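Local coordinates for C-type diheme-containing protein (Kuenenia stuttgartiensis, PDB 6H5L) that carries covalently attached heme c and probably transfers electrons within a reductase complex of an anammox bacterium, at residues 67-72 against 87-92; 13-18 against 93-98; 112-117 against 207-212. One frame throughout, in Å; residues are numbered along the deposited sequence.

Contact 1: 67-72 against 87-92. With HEC (heme c), chain L.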
loop_
_atom_site.group_PDB
_atom_site.type_symbol
_atom_site.label_atom_id
_atom_site.label_comp_id
_atom_site.label_asym_id
_atom_site.label_seq_id
_atom_site.Cartn_x
_atom_site.Cartn_y
_atom_site.Cartn_z
ATOM N N ARG B 67 11.469 50.075 9.147
ATOM C CA ARG B 67 11.325 48.830 8.402
ATOM C C ARG B 67 10.656 47.760 9.252
ATOM O O ARG B 67 9.748 47.063 8.785
ATOM C CB ARG B 67 12.691 48.354 7.914
ATOM C CG ARG B 67 12.632 47.177 6.953
ATOM C CD ARG B 67 14.016 46.813 6.440
ATOM N NE ARG B 67 14.023 46.624 4.993
ATOM C CZ ARG B 67 15.071 46.194 4.300
ATOM N NH1 ARG B 67 16.206 45.900 4.922
ATOM N NH2 ARG B 67 14.983 46.054 2.985
ATOM N N THR B 68 11.095 47.612 10.505
ATOM C CA THR B 68 10.505 46.607 11.384
ATOM C C THR B 68 9.034 46.904 11.656
ATOM O O THR B 68 8.210 45.984 11.724
ATOM C CB THR B 68 11.288 46.537 12.696
ATOM O OG1 THR B 68 12.689 46.433 12.412
ATOM C CG2 THR B 68 10.859 45.327 13.511
ATOM N N ILE B 69 8.689 48.184 11.817
ATOM C CA ILE B 69 7.294 48.566 12.033
ATOM C C ILE B 69 6.446 48.201 10.821
ATOM O O ILE B 69 5.338 47.668 10.956
ATOM C CB ILE B 69 7.199 50.070 12.355
ATOM C CG1 ILE B 69 7.995 50.406 13.619
ATOM C CG2 ILE B 69 5.747 50.495 12.504
ATOM C CD1 ILE B 69 8.211 51.894 13.828
ATOM N N SER B 70 6.956 48.474 9.618
ATOM C CA SER B 70 6.187 48.210 8.407
ATOM C C SER B 70 6.065 46.716 8.137
ATOM O O SER B 70 4.985 46.229 7.784
ATOM C CB SER B 70 6.833 48.917 7.216
ATOM O OG SER B 70 6.851 50.321 7.409
ATOM N N TYR B 71 7.158 45.972 8.297
ATOM C CA TYR B 71 7.150 44.557 7.947
ATOM C C TYR B 71 6.595 43.688 9.067
ATOM O O TYR B 71 6.003 42.638 8.794
ATOM C CB TYR B 71 8.566 44.109 7.583
ATOM C CG TYR B 71 8.672 42.701 7.049
ATOM C CD1 TYR B 71 8.535 42.442 5.692
ATOM C CD2 TYR B 71 8.932 41.633 7.898
ATOM C CE1 TYR B 71 8.644 41.160 5.197
ATOM C CE2 TYR B 71 9.042 40.345 7.411
ATOM C CZ TYR B 71 8.897 40.115 6.058
ATOM O OH TYR B 71 9.004 38.839 5.556
ATOM N N GLY B 72 6.768 44.102 10.319
ATOM C CA GLY B 72 6.384 43.278 11.445
ATOM C C GLY B 72 7.454 42.255 11.771
ATOM O O GLY B 72 8.507 42.172 11.136
ATOM N N GLU B 87 3.272 58.339 6.986
ATOM C CA GLU B 87 3.631 59.351 7.974
ATOM C C GLU B 87 3.411 58.851 9.398
ATOM O O GLU B 87 4.216 59.140 10.294
ATOM C CB GLU B 87 2.823 60.622 7.718
ATOM C CG GLU B 87 3.000 61.704 8.764
ATOM C CD GLU B 87 1.991 62.824 8.610
ATOM O OE1 GLU B 87 1.184 62.770 7.658
ATOM O OE2 GLU B 87 2.003 63.757 9.441
ATOM N N GLN B 88 2.327 58.106 9.628
ATOM C CA GLN B 88 2.031 57.616 10.972
ATOM C C GLN B 88 3.135 56.697 11.482
ATOM O O GLN B 88 3.594 56.832 12.622
ATOM C CB GLN B 88 0.683 56.893 10.983
ATOM C CG GLN B 88 -0.523 57.817 10.961
ATOM C CD GLN B 88 -1.837 57.061 10.939
ATOM O OE1 GLN B 88 -2.010 56.118 10.165
ATOM N NE2 GLN B 88 -2.769 57.467 11.793
ATOM N N ARG B 89 3.571 55.749 10.649
ATOM C CA ARG B 89 4.655 54.857 11.049
ATOM C C ARG B 89 5.962 55.611 11.246
ATOM O O ARG B 89 6.795 55.206 12.065
ATOM C CB ARG B 89 4.836 53.753 10.008
ATOM C CG ARG B 89 3.756 52.689 10.019
ATOM C CD ARG B 89 3.982 51.698 8.890
ATOM N NE ARG B 89 3.181 52.020 7.713
ATOM C CZ ARG B 89 3.532 51.721 6.467
ATOM N NH1 ARG B 89 4.683 51.110 6.227
ATOM N NH2 ARG B 89 2.738 52.048 5.458
ATOM N N ALA B 90 6.167 56.699 10.503
ATOM C CA ALA B 90 7.392 57.473 10.647
ATOM C C ALA B 90 7.365 58.364 11.882
ATOM O O ALA B 90 8.423 58.654 12.453
ATOM C CB ALA B 90 7.634 58.314 9.391
ATOM N N SER B 91 6.179 58.800 12.312
ATOM C CA SER B 91 6.079 59.705 13.451
ATOM C C SER B 91 6.302 59.008 14.787
ATOM O O SER B 91 6.573 59.686 15.784
ATOM C CB SER B 91 4.712 60.396 13.459
ATOM O OG SER B 91 3.672 59.471 13.717
ATOM N N VAL B 92 6.192 57.675 14.837
ATOM C CA VAL B 92 6.426 56.942 16.079
ATOM C C VAL B 92 7.873 56.508 16.245
ATOM O O VAL B 92 8.248 56.054 17.339
ATOM C CB VAL B 92 5.521 55.697 16.189
ATOM C CG1 VAL B 92 4.059 56.093 16.163
ATOM C CG2 VAL B 92 5.837 54.705 15.074
HETATM FE FE HEC L . 5.786 45.789 18.476
HETATM C CHA HEC L . 8.767 44.102 18.576
HETATM C CHB HEC L . 7.404 48.504 17.085
HETATM C CHC HEC L . 2.824 47.549 18.413
HETATM C CHD HEC L . 4.160 43.150 19.972
HETATM N NA HEC L . 7.720 46.225 17.930
HETATM C C1A HEC L . 8.799 45.380 18.065
HETATM C C2A HEC L . 9.990 46.045 17.571
HETATM C C3A HEC L . 9.612 47.277 17.159
HETATM C C4A HEC L . 8.180 47.401 17.376
HETATM C CMA HEC L . 10.453 48.423 16.548
HETATM C CAA HEC L . 11.365 45.316 17.617
HETATM C CBA HEC L . 12.530 45.867 16.796
HETATM C CGA HEC L . 13.754 45.025 17.056
HETATM O O1A HEC L . 13.799 44.335 18.109
HETATM O O2A HEC L . 14.686 45.046 16.213
HETATM N NB HEC L . 5.224 47.677 17.879
HETATM C C1B HEC L . 6.046 48.628 17.303
HETATM C C2B HEC L . 5.226 49.775 16.960
HETATM C C3B HEC L . 3.968 49.513 17.332
HETATM C C4B HEC L . 3.940 48.188 17.913
HETATM C CMB HEC L . 5.741 51.074 16.305
HETATM C CAB HEC L . 2.732 50.430 17.174
HETATM C CBB HEC L . 2.340 50.571 15.686
HETATM N NC HEC L . 3.857 45.424 19.082
HETATM C C1C HEC L . 2.783 46.283 18.955
HETATM C C2C HEC L . 1.588 45.571 19.357
HETATM C C3C HEC L . 1.978 44.416 19.913
HETATM C C4C HEC L . 3.400 44.260 19.669
HETATM C CMC HEC L . 0.205 46.238 19.535
HETATM C CAC HEC L . 1.068 43.348 20.563
HETATM C CBC HEC L . 0.146 42.714 19.499
HETATM N ND HEC L . 6.371 43.918 19.168
HETATM C C1D HEC L . 5.513 42.986 19.751
HETATM C C2D HEC L . 6.277 41.806 20.088
HETATM C C3D HEC L . 7.715 42.110 19.650
HETATM C C4D HEC L . 7.675 43.439 19.091
HETATM C CMD HEC L . 5.751 40.516 20.751
HETATM C CAD HEC L . 8.957 41.203 19.770
HETATM C CBD HEC L . 8.959 40.191 18.631
HETATM C CGD HEC L . 10.140 39.270 18.776
HETATM O O1D HEC L . 11.291 39.772 18.864
HETATM O O2D HEC L . 9.930 38.030 18.792
#
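Arg89 reaches across from helix 86-91 to Ile69 and Ser70 on helix 62-71, and it illustrates how one long side chain can serve an apolar contact with its stem and a polar one with its end. CG leaves CB on the side of the backbone N, anti to the carbonyl carbon (chi1 -74°), which sends the chain toward the other helix. There Arg89 CG lies 3.9 Å from Ile69 CG2, the two side chains running past each other in opposite directions. Arg89 CD comes next, 3.5 Å from Ser70 OG. A bend about the CG-CD bond (chi3 -97°) then turns the guanidinium so that its edge, and not its face, meets the serine. Arg89 NH1 donates to Ser70 OG at 2.6 Å with an N-H...O angle of 145°, and the oxygen lies in the guanidinium plane. Ser70 OG in turn donates to Tyr66 O one helical turn back, so the hydroxyl both accepts and donates, while NH2 of the arginine bonds to Leu84 O. An alanine here would strip away these donors and is likely to leave Leu84 O without this partner, Ser70 OG with only its bond to Tyr66 O, and a gap beside Ile69 CG2.

Beneath the polar layer the contact becomes wholly apolar. Ile69 CD1 meets Val92 CG2 at 3.9 Å, and both side chains rest on the same heme methyl: Ile69 CG1 is 3.6 Å from CMB of the heme and Val92 CG2 is 3.8 Å from it. Thr68 adds its methyl, CG2, 3.7 Å from the propionate carbon CBA. Two helices closing over a porphyrin edge, the first leading into the loop that bears the axial ligand Met78, are consistent with the class I cytochrome c fold.

Contact 2: 13-18 against 93-98. With HEC (heme c), chain L.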
loop_
_atom_site.group_PDB
_atom_site.type_symbol
_atom_site.label_atom_id
_atom_site.label_comp_id
_atom_site.label_asym_id
_atom_site.label_seq_id
_atom_site.Cartn_x
_atom_site.Cartn_y
_atom_site.Cartn_z
ATOM N N ASN B 13 0.104 60.040 19.826
ATOM C CA ASN B 13 -1.218 59.426 19.753
ATOM C C ASN B 13 -1.171 58.077 19.044
ATOM O O ASN B 13 -1.825 57.121 19.477
ATOM C CB ASN B 13 -2.195 60.365 19.049
ATOM C CG ASN B 13 -2.544 61.580 19.890
ATOM O OD1 ASN B 13 -1.930 61.829 20.927
ATOM N ND2 ASN B 13 -3.538 62.344 19.444
ATOM N N VAL B 14 -0.418 57.984 17.944
ATOM C CA VAL B 14 -0.327 56.720 17.216
ATOM C C VAL B 14 0.270 55.637 18.105
ATOM O O VAL B 14 -0.237 54.511 18.166
ATOM C CB VAL B 14 0.482 56.901 15.919
ATOM C CG1 VAL B 14 0.648 55.567 15.208
ATOM C CG2 VAL B 14 -0.200 57.902 15.004
ATOM N N TYR B 15 1.357 55.960 18.808
ATOM C CA TYR B 15 1.930 55.009 19.758
ATOM C C TYR B 15 0.920 54.644 20.838
ATOM O O TYR B 15 0.782 53.473 21.210
ATOM C CB TYR B 15 3.199 55.587 20.386
ATOM C CG TYR B 15 3.887 54.624 21.325
ATOM C CD1 TYR B 15 3.526 54.550 22.666
ATOM C CD2 TYR B 15 4.894 53.782 20.871
ATOM C CE1 TYR B 15 4.144 53.665 23.523
ATOM C CE2 TYR B 15 5.518 52.893 21.722
ATOM C CZ TYR B 15 5.141 52.841 23.045
ATOM O OH TYR B 15 5.763 51.956 23.890
ATOM N N LYS B 16 0.217 55.647 21.364
ATOM C CA LYS B 16 -0.766 55.418 22.420
ATOM C C LYS B 16 -1.849 54.447 21.966
ATOM O O LYS B 16 -2.225 53.526 22.700
ATOM C CB LYS B 16 -1.372 56.759 22.836
ATOM C CG LYS B 16 -2.124 56.766 24.155
ATOM C CD LYS B 16 -2.380 58.202 24.595
ATOM C CE LYS B 16 -3.125 58.273 25.916
ATOM N NZ LYS B 16 -3.203 59.678 26.411
ATOM N N LYS B 17 -2.350 54.632 20.745
ATOM C CA LYS B 17 -3.503 53.876 20.272
ATOM C C LYS B 17 -3.123 52.508 19.717
ATOM O O LYS B 17 -3.921 51.567 19.806
ATOM C CB LYS B 17 -4.245 54.694 19.212
ATOM C CG LYS B 17 -5.704 54.331 19.009
ATOM C CD LYS B 17 -6.461 55.508 18.404
ATOM C CE LYS B 17 -7.904 55.157 18.075
ATOM N NZ LYS B 17 -8.077 54.804 16.639
ATOM N N TYR B 18 -1.921 52.367 19.154
ATOM C CA TYR B 18 -1.559 51.160 18.429
ATOM C C TYR B 18 -0.344 50.422 18.974
ATOM O O TYR B 18 -0.113 49.278 18.566
ATOM C CB TYR B 18 -1.306 51.486 16.947
ATOM C CG TYR B 18 -2.434 52.252 16.293
ATOM C CD1 TYR B 18 -3.662 51.647 16.055
ATOM C CD2 TYR B 18 -2.271 53.577 15.913
ATOM C CE1 TYR B 18 -4.697 52.344 15.460
ATOM C CE2 TYR B 18 -3.298 54.280 15.316
ATOM C CZ TYR B 18 -4.508 53.659 15.090
ATOM O OH TYR B 18 -5.531 54.361 14.495
ATOM N N VAL B 93 8.693 56.616 15.197
ATOM C CA VAL B 93 10.115 56.299 15.332
ATOM C C VAL B 93 10.786 57.122 16.432
ATOM O O VAL B 93 11.450 56.527 17.291
ATOM C CB VAL B 93 10.823 56.436 13.974
ATOM C CG1 VAL B 93 12.318 56.194 14.124
ATOM C CG2 VAL B 93 10.219 55.469 12.965
ATOM N N PRO B 94 10.655 58.457 16.469
ATOM C CA PRO B 94 11.290 59.195 17.575
ATOM C C PRO B 94 10.693 58.867 18.930
ATOM O O PRO B 94 11.404 58.938 19.941
ATOM C CB PRO B 94 11.056 60.668 17.203
ATOM C CG PRO B 94 10.674 60.655 15.765
ATOM C CD PRO B 94 9.961 59.370 15.548
ATOM N N VAL B 95 9.404 58.521 18.983
ATOM C CA VAL B 95 8.789 58.123 20.248
ATOM C C VAL B 95 9.494 56.896 20.811
ATOM O O VAL B 95 9.815 56.832 22.005
ATOM C CB VAL B 95 7.283 57.870 20.057
ATOM C CG1 VAL B 95 6.628 57.538 21.391
ATOM C CG2 VAL B 95 6.615 59.074 19.410
ATOM N N LEU B 96 9.745 55.902 19.955
ATOM C CA LEU B 96 10.505 54.729 20.374
ATOM C C LEU B 96 11.933 55.101 20.757
ATOM O O LEU B 96 12.509 54.514 21.680
ATOM C CB LEU B 96 10.504 53.680 19.262
ATOM C CG LEU B 96 9.379 52.641 19.250
ATOM C CD1 LEU B 96 8.010 53.291 19.120
ATOM C CD2 LEU B 96 9.596 51.628 18.134
ATOM N N LYS B 97 12.520 56.076 20.055
ATOM C CA LYS B 97 13.882 56.498 20.367
ATOM C C LYS B 97 13.953 57.228 21.701
ATOM O O LYS B 97 14.967 57.135 22.402
ATOM C CB LYS B 97 14.430 57.388 19.250
ATOM C CG LYS B 97 14.500 56.714 17.890
ATOM C CD LYS B 97 15.071 57.642 16.830
ATOM C CE LYS B 97 16.553 57.895 17.057
ATOM N NZ LYS B 97 17.128 58.804 16.027
ATOM N N SER B 98 12.891 57.948 22.074
ATOM C CA SER B 98 12.893 58.711 23.316
ATOM C C SER B 98 12.820 57.828 24.555
ATOM O O SER B 98 12.991 58.338 25.667
ATOM C CB SER B 98 11.730 59.706 23.328
ATOM O OG SER B 98 10.490 59.046 23.511
HETATM FE FE HEC L . 5.786 45.789 18.476
HETATM C CHA HEC L . 8.767 44.102 18.576
HETATM C CHB HEC L . 7.404 48.504 17.085
HETATM C CHC HEC L . 2.824 47.549 18.413
HETATM C CHD HEC L . 4.160 43.150 19.972
HETATM N NA HEC L . 7.720 46.225 17.930
HETATM C C1A HEC L . 8.799 45.380 18.065
HETATM C C2A HEC L . 9.990 46.045 17.571
HETATM C C3A HEC L . 9.612 47.277 17.159
HETATM C C4A HEC L . 8.180 47.401 17.376
HETATM C CMA HEC L . 10.453 48.423 16.548
HETATM C CAA HEC L . 11.365 45.316 17.617
HETATM C CBA HEC L . 12.530 45.867 16.796
HETATM C CGA HEC L . 13.754 45.025 17.056
HETATM O O1A HEC L . 13.799 44.335 18.109
HETATM O O2A HEC L . 14.686 45.046 16.213
HETATM N NB HEC L . 5.224 47.677 17.879
HETATM C C1B HEC L . 6.046 48.628 17.303
HETATM C C2B HEC L . 5.226 49.775 16.960
HETATM C C3B HEC L . 3.968 49.513 17.332
HETATM C C4B HEC L . 3.940 48.188 17.913
HETATM C CMB HEC L . 5.741 51.074 16.305
HETATM C CAB HEC L . 2.732 50.430 17.174
HETATM C CBB HEC L . 2.340 50.571 15.686
HETATM N NC HEC L . 3.857 45.424 19.082
HETATM C C1C HEC L . 2.783 46.283 18.955
HETATM C C2C HEC L . 1.588 45.571 19.357
HETATM C C3C HEC L . 1.978 44.416 19.913
HETATM C C4C HEC L . 3.400 44.260 19.669
HETATM C CMC HEC L . 0.205 46.238 19.535
HETATM C CAC HEC L . 1.068 43.348 20.563
HETATM C CBC HEC L . 0.146 42.714 19.499
HETATM N ND HEC L . 6.371 43.918 19.168
HETATM C C1D HEC L . 5.513 42.986 19.751
HETATM C C2D HEC L . 6.277 41.806 20.088
HETATM C C3D HEC L . 7.715 42.110 19.650
HETATM C C4D HEC L . 7.675 43.439 19.091
HETATM C CMD HEC L . 5.751 40.516 20.751
HETATM C CAD HEC L . 8.957 41.203 19.770
HETATM C CBD HEC L . 8.959 40.191 18.631
HETATM C CGD HEC L . 10.140 39.270 18.776
HETATM O O1D HEC L . 11.291 39.772 18.864
HETATM O O2D HEC L . 9.930 38.030 18.792
#
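Tyr15 meets Val95 and Leu96 where the helix leading into the heme-binding cysteines packs against helix 93-97, an arrangement consistent with the N-terminal to C-terminal helix pairing of class I cytochromes c. The first shell is entirely apolar. Leu96 CD1 sits at the edge of the tyrosine ring, near its plane, 3.6 Å from Tyr15 CD2. Val95 approaches obliquely, its CG1 4.0 Å from Tyr15 CG. The ring reaches these partners because CG stands anti to the backbone N (chi1 -177°), extending it away from its own helix.

The second shell fixes the ring's other end. Tyr15 OH bonds to Gly24 O, just beyond the axial ligand His23, whose side chain also touches the tyrosine; the ring of Phe99 meets it as well, with planes inclined at about 55°. A phenolic oxygen in a buried setting thus has a backbone mate, and the ring links the cysteine-bearing turn to the helix pair. On the opposite segment, Lys97 NZ forms a salt bridge with Asp62 OD1, tying helix 93-97 to helix 62-71, while Ser98 OG returns to Val95 O at 2.8 Å.

Heme lies beneath both segments. Tyr18 CB is 4.0 Å from the heme carbon CBB, and Leu96 divides its two methyls: CD1 goes to the tyrosine, whereas CD2 lies 3.7 Å from CMA of the heme.

Contact 3: 112-117 against 207-212. With HEC (heme c), chain K.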
loop_
_atom_site.group_PDB
_atom_site.type_symbol
_atom_site.label_atom_id
_atom_site.label_comp_id
_atom_site.label_asym_id
_atom_site.label_seq_id
_atom_site.Cartn_x
_atom_site.Cartn_y
_atom_site.Cartn_z
ATOM N N VAL B 112 26.029 48.670 7.341
ATOM C CA VAL B 112 26.952 47.777 6.659
ATOM C C VAL B 112 26.599 47.699 5.177
ATOM O O VAL B 112 25.476 47.996 4.749
ATOM C CB VAL B 112 26.946 46.382 7.306
ATOM C CG1 VAL B 112 27.260 46.483 8.790
ATOM C CG2 VAL B 112 25.605 45.696 7.085
ATOM N N ASP B 113 27.585 47.298 4.379
ATOM C CA ASP B 113 27.423 47.154 2.937
ATOM C C ASP B 113 27.133 45.689 2.634
ATOM O O ASP B 113 27.983 44.822 2.861
ATOM C CB ASP B 113 28.669 47.640 2.200
ATOM C CG ASP B 113 28.999 49.087 2.512
ATOM O OD1 ASP B 113 28.055 49.890 2.667
ATOM O OD2 ASP B 113 30.201 49.416 2.609
ATOM N N VAL B 114 25.925 45.417 2.132
ATOM C CA VAL B 114 25.524 44.043 1.840
ATOM C C VAL B 114 26.435 43.435 0.783
ATOM O O VAL B 114 26.942 42.318 0.939
ATOM C CB VAL B 114 24.050 43.997 1.400
ATOM C CG1 VAL B 114 23.677 42.590 0.959
ATOM C CG2 VAL B 114 23.143 44.475 2.523
ATOM N N GLY B 115 26.659 44.162 -0.304
ATOM C CA GLY B 115 27.385 43.607 -1.422
ATOM C C GLY B 115 26.462 42.824 -2.337
ATOM O O GLY B 115 25.233 42.936 -2.285
ATOM N N LEU B 116 27.073 42.013 -3.183
ATOM C CA LEU B 116 26.289 41.231 -4.128
ATOM C C LEU B 116 26.060 39.834 -3.580
ATOM O O LEU B 116 27.030 39.156 -3.213
ATOM C CB LEU B 116 27.006 41.152 -5.472
ATOM C CG LEU B 116 27.475 42.495 -6.035
ATOM C CD1 LEU B 116 28.374 42.280 -7.238
ATOM C CD2 LEU B 116 26.283 43.368 -6.399
ATOM N N PRO B 117 24.814 39.371 -3.499
ATOM C CA PRO B 117 24.565 38.006 -3.017
ATOM C C PRO B 117 25.196 36.971 -3.940
ATOM O O PRO B 117 24.997 36.995 -5.156
ATOM C CB PRO B 117 23.034 37.906 -3.005
ATOM C CG PRO B 117 22.564 38.987 -3.925
ATOM C CD PRO B 117 23.563 40.093 -3.790
ATOM N N GLU B 207 32.011 33.733 3.357
ATOM C CA GLU B 207 31.663 32.609 4.220
ATOM C C GLU B 207 30.271 32.762 4.820
ATOM O O GLU B 207 29.593 31.759 5.070
ATOM C CB GLU B 207 32.706 32.449 5.327
ATOM C CG GLU B 207 34.082 32.056 4.818
ATOM C CD GLU B 207 35.106 31.955 5.929
ATOM O OE1 GLU B 207 35.290 30.845 6.473
ATOM O OE2 GLU B 207 35.719 32.990 6.263
ATOM N N ARG B 208 29.825 33.996 5.057
ATOM C CA ARG B 208 28.474 34.205 5.559
ATOM C C ARG B 208 27.420 34.037 4.473
ATOM O O ARG B 208 26.260 33.758 4.794
ATOM C CB ARG B 208 28.356 35.588 6.204
ATOM C CG ARG B 208 29.184 35.731 7.474
ATOM C CD ARG B 208 28.872 37.019 8.216
ATOM N NE ARG B 208 29.073 38.194 7.375
ATOM C CZ ARG B 208 30.252 38.771 7.166
ATOM N NH1 ARG B 208 31.344 38.280 7.737
ATOM N NH2 ARG B 208 30.339 39.837 6.385
ATOM N N TRP B 209 27.792 34.197 3.201
ATOM C CA TRP B 209 26.888 33.802 2.126
ATOM C C TRP B 209 26.825 32.285 2.002
ATOM O O TRP B 209 25.754 31.725 1.743
ATOM C CB TRP B 209 27.317 34.434 0.802
ATOM C CG TRP B 209 27.009 35.899 0.701
ATOM C CD1 TRP B 209 27.906 36.926 0.671
ATOM C CD2 TRP B 209 25.709 36.502 0.622
ATOM N NE1 TRP B 209 27.249 38.128 0.577
ATOM C CE2 TRP B 209 25.900 37.896 0.545
ATOM C CE3 TRP B 209 24.405 35.998 0.608
ATOM C CZ2 TRP B 209 24.836 38.792 0.457
ATOM C CZ3 TRP B 209 23.349 36.889 0.520
ATOM C CH2 TRP B 209 23.571 38.270 0.447
ATOM N N TYR B 210 27.963 31.605 2.171
ATOM C CA TYR B 210 27.951 30.147 2.267
ATOM C C TYR B 210 27.029 29.694 3.390
ATOM O O TYR B 210 26.184 28.810 3.205
ATOM C CB TYR B 210 29.363 29.605 2.514
ATOM C CG TYR B 210 30.431 30.004 1.517
ATOM C CD1 TYR B 210 30.106 30.448 0.241
ATOM C CD2 TYR B 210 31.776 29.921 1.858
ATOM C CE1 TYR B 210 31.093 30.807 -0.662
ATOM C CE2 TYR B 210 32.766 30.276 0.965
ATOM C CZ TYR B 210 32.420 30.718 -0.294
ATOM O OH TYR B 210 33.405 31.073 -1.187
ATOM N N LEU B 211 27.190 30.296 4.571
ATOM C CA LEU B 211 26.359 29.945 5.717
ATOM C C LEU B 211 24.894 30.262 5.453
ATOM O O LEU B 211 24.008 29.476 5.805
ATOM C CB LEU B 211 26.855 30.686 6.956
ATOM C CG LEU B 211 26.130 30.462 8.281
ATOM C CD1 LEU B 211 26.272 29.019 8.735
ATOM C CD2 LEU B 211 26.674 31.416 9.332
ATOM N N THR B 212 24.619 31.415 4.839
ATOM C CA THR B 212 23.244 31.764 4.497
ATOM C C THR B 212 22.628 30.724 3.569
ATOM O O THR B 212 21.478 30.313 3.762
ATOM C CB THR B 212 23.195 33.149 3.851
ATOM O OG1 THR B 212 23.568 34.142 4.813
ATOM C CG2 THR B 212 21.805 33.450 3.327
HETATM FE FE HEC K . 21.209 31.586 16.156
HETATM C CHA HEC K . 18.438 33.590 15.853
HETATM C CHB HEC K . 21.268 31.180 12.743
HETATM C CHC HEC K . 24.180 29.883 16.400
HETATM C CHD HEC K . 20.767 31.337 19.538
HETATM N NA HEC K . 20.094 32.310 14.576
HETATM C C1A HEC K . 18.918 33.026 14.691
HETATM C C2A HEC K . 18.295 33.081 13.381
HETATM C C3A HEC K . 19.076 32.412 12.524
HETATM C C4A HEC K . 20.224 31.915 13.258
HETATM C CMA HEC K . 18.817 32.200 11.016
HETATM C CAA HEC K . 16.957 33.783 13.049
HETATM C CBA HEC K . 17.217 35.109 12.335
HETATM C CGA HEC K . 15.904 35.796 12.059
HETATM O O1A HEC K . 14.853 35.299 12.541
HETATM O O2A HEC K . 15.906 36.842 11.361
HETATM N NB HEC K . 22.455 30.624 14.823
HETATM C C1B HEC K . 22.366 30.733 13.449
HETATM C C2B HEC K . 23.628 30.308 12.880
HETATM C C3B HEC K . 24.438 29.945 13.887
HETATM C C4B HEC K . 23.713 30.139 15.129
HETATM C CMB HEC K . 23.925 30.270 11.364
HETATM C CAB HEC K . 25.885 29.407 13.795
HETATM C CBB HEC K . 26.855 30.419 13.147
HETATM N NC HEC K . 22.256 30.724 17.680
HETATM C C1C HEC K . 23.504 30.138 17.576
HETATM C C2C HEC K . 24.032 29.966 18.915
HETATM C C3C HEC K . 23.041 30.243 19.776
HETATM C C4C HEC K . 21.934 30.811 19.020
HETATM C CMC HEC K . 25.327 29.182 19.239
HETATM C CAC HEC K . 23.104 30.125 21.319
HETATM C CBC HEC K . 24.110 31.142 21.900
HETATM N ND HEC K . 19.799 32.337 17.491
HETATM C C1D HEC K . 19.853 32.130 18.868
HETATM C C2D HEC K . 18.786 32.887 19.485
HETATM C C3D HEC K . 18.056 33.593 18.333
HETATM C C4D HEC K . 18.756 33.191 17.134
HETATM C CMD HEC K . 18.453 32.969 20.989
HETATM C CAD HEC K . 16.833 34.534 18.427
HETATM C CBD HEC K . 15.553 33.707 18.506
HETATM C CGD HEC K . 14.369 34.608 18.743
HETATM O O1D HEC K . 14.524 35.853 18.636
HETATM O O2D HEC K . 13.266 34.080 19.042
#
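The indole of Trp209 receives Pro117 over one face, and the ring of Tyr184 stacks on it as well. Arg208 NH2 lies on the side of the indole plane away from Pro117, and because Tyr184 OH bonds to that nitrogen, the stack probably lies on the opposite face. On the proline side, CA of Pro117 stands 3.6 Å from the centroid of the six-membered ring of Trp209 and 14° off its normal, a CH-pi contact over the face. CB of Pro117 follows over the rim, 3.5 Å from Trp209 CH2. At the edge, near the ring plane, Val114 CG1 is 4.0 Å from Trp209 CZ2, the two side chains crossing at about a right angle.

Leu116 O is 3.9 Å from Trp209 NE1 but rises well above the indole plane, so an N-H lying in that plane does not point at it. Between valine and leucine, Gly115 takes a positive phi (85°), at which a side chain would press on the carbonyl oxygen of Val114. Two residues along the helix from the tryptophan, Leu211 CD2 reaches CMB of the second heme at 3.6 Å. Leu116 and Pro117 also pack on Tyr66 and Arg67 of the second subunit.

No hydrogen bond crosses between 112-117 and 207-212. What joins the two segments is dispersion and the CA-H of a proline, polarised by its neighbouring nitrogen and carbonyl, directed at an electron-rich ring.

In the fold
Contacts 1 and 2 gather round one heme, whereas contact 3 joins the loop between helices 102-105 and 122-135 to helix 205-217, which touches the other heme; contacts 2 and 3 lie on opposite sides of the chain's centre. Helices 86-91 and 93-97 follow each other, and contact 1 lies nested within the loop closed by contact 2; the two join where Val92 CG1 meets Val14 CG1 at 3.6 Å. Contact 2 is fully buried and apolar; contact 1, only partly buried, adds a hydrogen bond on its side away from the porphyrin. Contact 3, also partly buried, fastens a loop through an aromatic face. Contacts 1 and 3, about 26 Å apart between centres, both reach the second subunit.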